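Local structure of 5-carboxymethyl-2-hydroxymuconate semialdehyde dehydrogenase (Thermus thermophilus, 2D4E) at residues V125-A139 against L176-F189. The protein probably catalyses the NAD-dependent oxidation of 5-carboxymethyl-2-hydroxymuconate semialdehyde to the corresponding acid, as a member of the aldehyde dehydrogenase family. Numbering follows the deposited sequence. Where two conformers were deposited one is given.
Sequences VARAAENFAFYAEYA and LMLSTWRIAPALAF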
loop_
_atom_site.group_PDB
_atom_site.type_symbol
_atom_site.label_atom_id
_atom_site.label_comp_id
_atom_site.label_asym_id
_atom_site.label_seq_id
_atom_site.Cartn_x
_atom_site.Cartn_y
_atom_site.Cartn_z
ATOM N N VAL C 125 -2.233 2.928 32.294
ATOM C CA VAL C 125 -1.401 1.736 32.408
ATOM C C VAL C 125 -1.919 0.729 31.390
ATOM O O VAL C 125 -1.144 0.025 30.749
ATOM C CB VAL C 125 -1.471 1.108 33.813
ATOM C CG1 VAL C 125 -0.760 -0.240 33.816
ATOM C CG2 VAL C 125 -0.823 2.039 34.828
ATOM N N ALA C 126 -3.236 0.660 31.244
ATOM C CA ALA C 126 -3.825 -0.252 30.276
ATOM C C ALA C 126 -3.378 0.145 28.859
ATOM O O ALA C 126 -3.076 -0.716 28.032
ATOM C CB ALA C 126 -5.350 -0.225 30.389
ATOM N N ARG C 127 -3.332 1.446 28.581
ATOM C CA ARG C 127 -2.897 1.918 27.265
ATOM C C ARG C 127 -1.426 1.574 27.048
ATOM O O ARG C 127 -1.013 1.260 25.936
ATOM C CB ARG C 127 -3.091 3.434 27.133
ATOM C CG ARG C 127 -4.510 3.862 26.778
ATOM C CD ARG C 127 -4.857 3.558 25.308
ATOM N NE ARG C 127 -4.055 4.332 24.348
ATOM C CZ ARG C 127 -2.908 3.923 23.803
ATOM N NH1 ARG C 127 -2.404 2.730 24.101
ATOM N NH2 ARG C 127 -2.250 4.720 22.971
ATOM N N ALA C 128 -0.639 1.650 28.116
ATOM C CA ALA C 128 0.782 1.334 28.042
ATOM C C ALA C 128 0.950 -0.135 27.672
ATOM O O ALA C 128 1.777 -0.486 26.828
ATOM C CB ALA C 128 1.449 1.614 29.375
ATOM N N ALA C 129 0.167 -0.996 28.312
ATOM C CA ALA C 129 0.230 -2.419 28.017
ATOM C C ALA C 129 -0.181 -2.607 26.554
ATOM O O ALA C 129 0.451 -3.365 25.811
ATOM C CB ALA C 129 -0.706 -3.188 28.941
ATOM N N GLU C 130 -1.236 -1.903 26.148
ATOM C CA GLU C 130 -1.727 -1.976 24.772
ATOM C C GLU C 130 -0.669 -1.541 23.758
ATOM O O GLU C 130 -0.637 -2.046 22.634
ATOM C CB GLU C 130 -2.979 -1.111 24.596
ATOM C CG GLU C 130 -3.472 -1.018 23.150
ATOM C CD GLU C 130 -4.793 -0.261 23.014
ATOM O OE1 GLU C 130 -4.913 0.853 23.577
ATOM O OE2 GLU C 130 -5.708 -0.779 22.335
ATOM N N ASN C 131 0.183 -0.596 24.146
ATOM C CA ASN C 131 1.236 -0.133 23.252
ATOM C C ASN C 131 2.118 -1.320 22.854
ATOM O O ASN C 131 2.471 -1.475 21.685
ATOM C CB ASN C 131 2.092 0.956 23.919
ATOM C CG ASN C 131 1.402 2.314 23.945
ATOM O OD1 ASN C 131 0.487 2.577 23.160
ATOM N ND2 ASN C 131 1.855 3.193 24.836
ATOM N N PHE C 132 2.462 -2.161 23.824
ATOM C CA PHE C 132 3.294 -3.329 23.543
ATOM C C PHE C 132 2.527 -4.429 22.811
ATOM O O PHE C 132 3.047 -5.044 21.882
ATOM C CB PHE C 132 3.899 -3.889 24.836
ATOM C CG PHE C 132 5.031 -3.064 25.376
ATOM C CD1 PHE C 132 4.802 -2.081 26.334
ATOM C CD2 PHE C 132 6.325 -3.241 24.889
ATOM C CE1 PHE C 132 5.846 -1.281 26.800
ATOM C CE2 PHE C 132 7.375 -2.449 25.345
ATOM C CZ PHE C 132 7.133 -1.464 26.304
ATOM N N ALA C 133 1.290 -4.674 23.225
ATOM C CA ALA C 133 0.481 -5.699 22.582
ATOM C C ALA C 133 0.242 -5.327 21.123
ATOM O O ALA C 133 0.212 -6.193 20.238
ATOM C CB ALA C 133 -0.852 -5.852 23.311
ATOM N N PHE C 134 0.076 -4.027 20.885
ATOM C CA PHE C 134 -0.168 -3.492 19.550
ATOM C C PHE C 134 1.027 -3.689 18.617
ATOM O O PHE C 134 0.916 -4.344 17.582
ATOM C CB PHE C 134 -0.501 -2.002 19.654
ATOM C CG PHE C 134 -0.727 -1.329 18.330
ATOM C CD1 PHE C 134 -1.829 -1.657 17.543
ATOM C CD2 PHE C 134 0.155 -0.352 17.876
ATOM C CE1 PHE C 134 -2.054 -1.020 16.324
ATOM C CE2 PHE C 134 -0.060 0.291 16.654
ATOM C CZ PHE C 134 -1.170 -0.045 15.877
ATOM N N TYR C 135 2.174 -3.126 18.981
ATOM C CA TYR C 135 3.352 -3.248 18.135
ATOM C C TYR C 135 3.920 -4.657 18.045
ATOM O O TYR C 135 4.687 -4.963 17.135
ATOM C CB TYR C 135 4.429 -2.262 18.584
ATOM C CG TYR C 135 4.119 -0.851 18.145
ATOM C CD1 TYR C 135 3.654 0.103 19.053
ATOM C CD2 TYR C 135 4.260 -0.480 16.808
ATOM C CE1 TYR C 135 3.340 1.401 18.636
ATOM C CE2 TYR C 135 3.948 0.810 16.378
ATOM C CZ TYR C 135 3.492 1.744 17.296
ATOM O OH TYR C 135 3.220 3.024 16.877
ATOM N N ALA C 136 3.530 -5.517 18.979
ATOM C CA ALA C 136 3.997 -6.894 18.964
ATOM C C ALA C 136 3.576 -7.528 17.640
ATOM O O ALA C 136 4.287 -8.370 17.085
ATOM C CB ALA C 136 3.393 -7.673 20.137
ATOM N N GLU C 137 2.423 -7.102 17.133
ATOM C CA GLU C 137 1.888 -7.631 15.878
ATOM C C GLU C 137 2.507 -7.031 14.609
ATOM O O GLU C 137 2.221 -7.502 13.507
ATOM C CB GLU C 137 0.365 -7.443 15.833
ATOM C CG GLU C 137 -0.402 -8.117 16.970
ATOM C CD GLU C 137 -0.162 -9.624 17.060
ATOM O OE1 GLU C 137 -0.183 -10.303 16.008
ATOM O OE2 GLU C 137 0.031 -10.135 18.190
ATOM N N TYR C 138 3.334 -5.996 14.751
ATOM C CA TYR C 138 3.980 -5.380 13.586
ATOM C C TYR C 138 5.425 -5.867 13.409
ATOM O O TYR C 138 6.018 -5.705 12.341
ATOM C CB TYR C 138 3.972 -3.849 13.698
ATOM C CG TYR C 138 2.615 -3.219 13.473
ATOM C CD1 TYR C 138 1.622 -3.293 14.444
ATOM C CD2 TYR C 138 2.312 -2.585 12.270
ATOM C CE1 TYR C 138 0.352 -2.752 14.224
ATOM C CE2 TYR C 138 1.050 -2.043 12.036
ATOM C CZ TYR C 138 0.075 -2.131 13.018
ATOM O OH TYR C 138 -1.177 -1.607 12.794
ATOM N N ALA C 139 5.983 -6.466 14.460
ATOM C CA ALA C 139 7.353 -6.963 14.424
ATOM C C ALA C 139 7.630 -7.875 13.222
ATOM O O ALA C 139 8.647 -7.725 12.537
ATOM C CB ALA C 139 7.676 -7.700 15.733
ATOM N N LEU C 176 4.645 6.645 31.970
ATOM C CA LEU C 176 4.473 5.305 31.418
ATOM C C LEU C 176 3.919 5.281 29.997
ATOM O O LEU C 176 4.495 4.649 29.112
ATOM C CB LEU C 176 3.568 4.463 32.321
ATOM C CG LEU C 176 3.505 2.987 31.922
ATOM C CD1 LEU C 176 4.868 2.338 32.152
ATOM C CD2 LEU C 176 2.437 2.276 32.732
ATOM N N MET C 177 2.799 5.961 29.782
ATOM C CA MET C 177 2.164 5.986 28.464
ATOM C C MET C 177 3.038 6.579 27.364
ATOM O O MET C 177 3.160 6.008 26.284
ATOM C CB MET C 177 0.838 6.753 28.534
ATOM C CG MET C 177 0.157 7.004 27.198
ATOM S SD MET C 177 -0.247 5.503 26.302
ATOM C CE MET C 177 0.314 5.941 24.653
ATOM N N LEU C 178 3.653 7.721 27.642
ATOM C CA LEU C 178 4.481 8.376 26.645
ATOM C C LEU C 178 5.836 7.723 26.381
ATOM O O LEU C 178 6.393 7.884 25.300
ATOM C CB LEU C 178 4.658 9.845 27.019
ATOM C CG LEU C 178 3.317 10.581 27.140
ATOM C CD1 LEU C 178 3.569 12.030 27.480
ATOM C CD2 LEU C 178 2.531 10.462 25.841
ATOM N N SER C 179 6.373 6.986 27.347
ATOM C CA SER C 179 7.660 6.337 27.122
ATOM C C SER C 179 7.442 5.022 26.382
ATOM O O SER C 179 8.175 4.710 25.448
ATOM C CB SER C 179 8.404 6.091 28.443
ATOM O OG SER C 179 7.734 5.141 29.258
ATOM N N THR C 180 6.425 4.264 26.784
ATOM C CA THR C 180 6.128 2.990 26.129
ATOM C C THR C 180 5.654 3.213 24.698
ATOM O O THR C 180 5.775 2.321 23.856
ATOM C CB THR C 180 5.054 2.176 26.893
ATOM O OG1 THR C 180 3.833 2.923 26.966
ATOM C CG2 THR C 180 5.545 1.849 28.298
ATOM N N TRP C 181 5.127 4.406 24.429
ATOM C CA TRP C 181 4.660 4.775 23.092
ATOM C C TRP C 181 5.831 4.710 22.095
ATOM O O TRP C 181 5.634 4.436 20.911
ATOM C CB TRP C 181 4.093 6.202 23.119
ATOM C CG TRP C 181 3.584 6.731 21.791
ATOM C CD1 TRP C 181 3.948 7.903 21.184
ATOM C CD2 TRP C 181 2.605 6.125 20.936
ATOM N NE1 TRP C 181 3.256 8.061 20.011
ATOM C CE2 TRP C 181 2.426 6.986 19.832
ATOM C CE3 TRP C 181 1.861 4.934 20.996
ATOM C CZ2 TRP C 181 1.532 6.699 18.792
ATOM C CZ3 TRP C 181 0.971 4.648 19.960
ATOM C CH2 TRP C 181 0.816 5.527 18.874
ATOM N N ARG C 182 7.042 4.958 22.583
ATOM C CA ARG C 182 8.234 4.942 21.732
ATOM C C ARG C 182 9.053 3.658 21.890
ATOM O O ARG C 182 9.624 3.139 20.921
ATOM C CB ARG C 182 9.123 6.137 22.069
ATOM C CG ARG C 182 8.384 7.468 22.131
ATOM C CD ARG C 182 7.915 7.943 20.761
ATOM N NE ARG C 182 7.796 9.400 20.762
ATOM C CZ ARG C 182 8.055 10.178 19.716
ATOM N NH1 ARG C 182 8.430 9.641 18.561
ATOM N NH2 ARG C 182 7.934 11.495 19.826
ATOM N N ILE C 183 9.111 3.158 23.121
ATOM C CA ILE C 183 9.852 1.947 23.425
ATOM C C ILE C 183 9.307 0.732 22.687
ATOM O O ILE C 183 10.064 -0.051 22.117
ATOM C CB ILE C 183 9.821 1.654 24.938
ATOM C CG1 ILE C 183 10.485 2.808 25.704
ATOM C CG2 ILE C 183 10.510 0.321 25.224
ATOM C CD1 ILE C 183 10.244 2.763 27.207
ATOM N N ALA C 184 7.990 0.576 22.701
ATOM C CA ALA C 184 7.349 -0.555 22.047
ATOM C C ALA C 184 7.705 -0.655 20.559
ATOM O O ALA C 184 8.158 -1.699 20.096
ATOM C CB ALA C 184 5.832 -0.475 22.239
ATOM N N PRO C 185 7.503 0.426 19.786
ATOM C CA PRO C 185 7.864 0.286 18.374
ATOM C C PRO C 185 9.368 0.097 18.172
ATOM O O PRO C 185 9.791 -0.698 17.337
ATOM C CB PRO C 185 7.325 1.578 17.741
ATOM C CG PRO C 185 7.300 2.561 18.884
ATOM C CD PRO C 185 6.826 1.711 20.040
ATOM N N ALA C 186 10.173 0.820 18.946
ATOM C CA ALA C 186 11.624 0.711 18.834
ATOM C C ALA C 186 12.062 -0.742 18.970
ATOM O O ALA C 186 12.819 -1.250 18.138
ATOM C CB ALA C 186 12.301 1.564 19.900
ATOM N N LEU C 187 11.574 -1.412 20.011
ATOM C CA LEU C 187 11.925 -2.808 20.252
ATOM C C LEU C 187 11.334 -3.757 19.219
ATOM O O LEU C 187 12.012 -4.680 18.749
ATOM C CB LEU C 187 11.468 -3.241 21.646
ATOM C CG LEU C 187 12.192 -2.606 22.833
ATOM C CD1 LEU C 187 11.556 -3.103 24.119
ATOM C CD2 LEU C 187 13.679 -2.964 22.788
ATOM N N ALA C 188 10.068 -3.543 18.873
ATOM C CA ALA C 188 9.413 -4.406 17.896
ATOM C C ALA C 188 10.150 -4.377 16.562
ATOM O O ALA C 188 10.257 -5.393 15.871
ATOM C CB ALA C 188 7.971 -3.968 17.690
ATOM N N PHE C 189 10.668 -3.209 16.208
ATOM C CA PHE C 189 11.358 -3.050 14.940
ATOM C C PHE C 189 12.841 -3.416 14.954
ATOM O O PHE C 189 13.565 -3.161 13.990
ATOM C CB PHE C 189 11.113 -1.627 14.435
ATOM C CG PHE C 189 9.649 -1.324 14.216
ATOM C CD1 PHE C 189 9.157 -0.031 14.341
ATOM C CD2 PHE C 189 8.758 -2.350 13.906
ATOM C CE1 PHE C 189 7.803 0.236 14.165
ATOM C CE2 PHE C 189 7.401 -2.091 13.729
ATOM C CZ PHE C 189 6.924 -0.797 13.859
HETATM O O HOH W 1 4.118 4.750 18.447
#
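N131 and Y135, one turn apart, enter helix 175-188 as knobs into holes, N131 among M177, T180, W181 and A184, and Y135 among W181, A184, P185 and A188. The pair is a worked example of how parallel helices, whose segment axes here approach to 8.5 Å at 2°, set a buried amide among mostly apolar neighbours. Helix 175-188 follows strand 166-169 of the parallel sheet, consistent with the family's Rossmann-type NAD-binding domain, and its L178 touches NAD. N131 ND2 gives T180 OG1 a hydrogen bond of 2.9 Å that lies in the amide plane. With chi1 at 60°, T180 holds OG1 between its backbone N and carbonyl carbon, where the hydroxyl donates in turn to L176 O and CG2 is left for the edge of the F132 ring.

Packing is tight around the small residues: A128 CB meets L176 CG at 3.5 Å, and A184 CB lies over one face of F132. P185 CB sits over the centre of the Y135 ring, while F134 covers the opposite face. The partly exposed margin is less settled: M177 was modelled in two conformers, beside R127, whose NH1 donates to N131 OD1 from above the carbonyl plane and forms a salt bridge with E130 OE1.

A water over the W181 ring accepts from Y135 OH and donates to W181 O. R127, from the same helix, and T180, across the contact, hold both ends of the N131 amide, which favours one flip and gives a largely apolar interface an oriented polar bond.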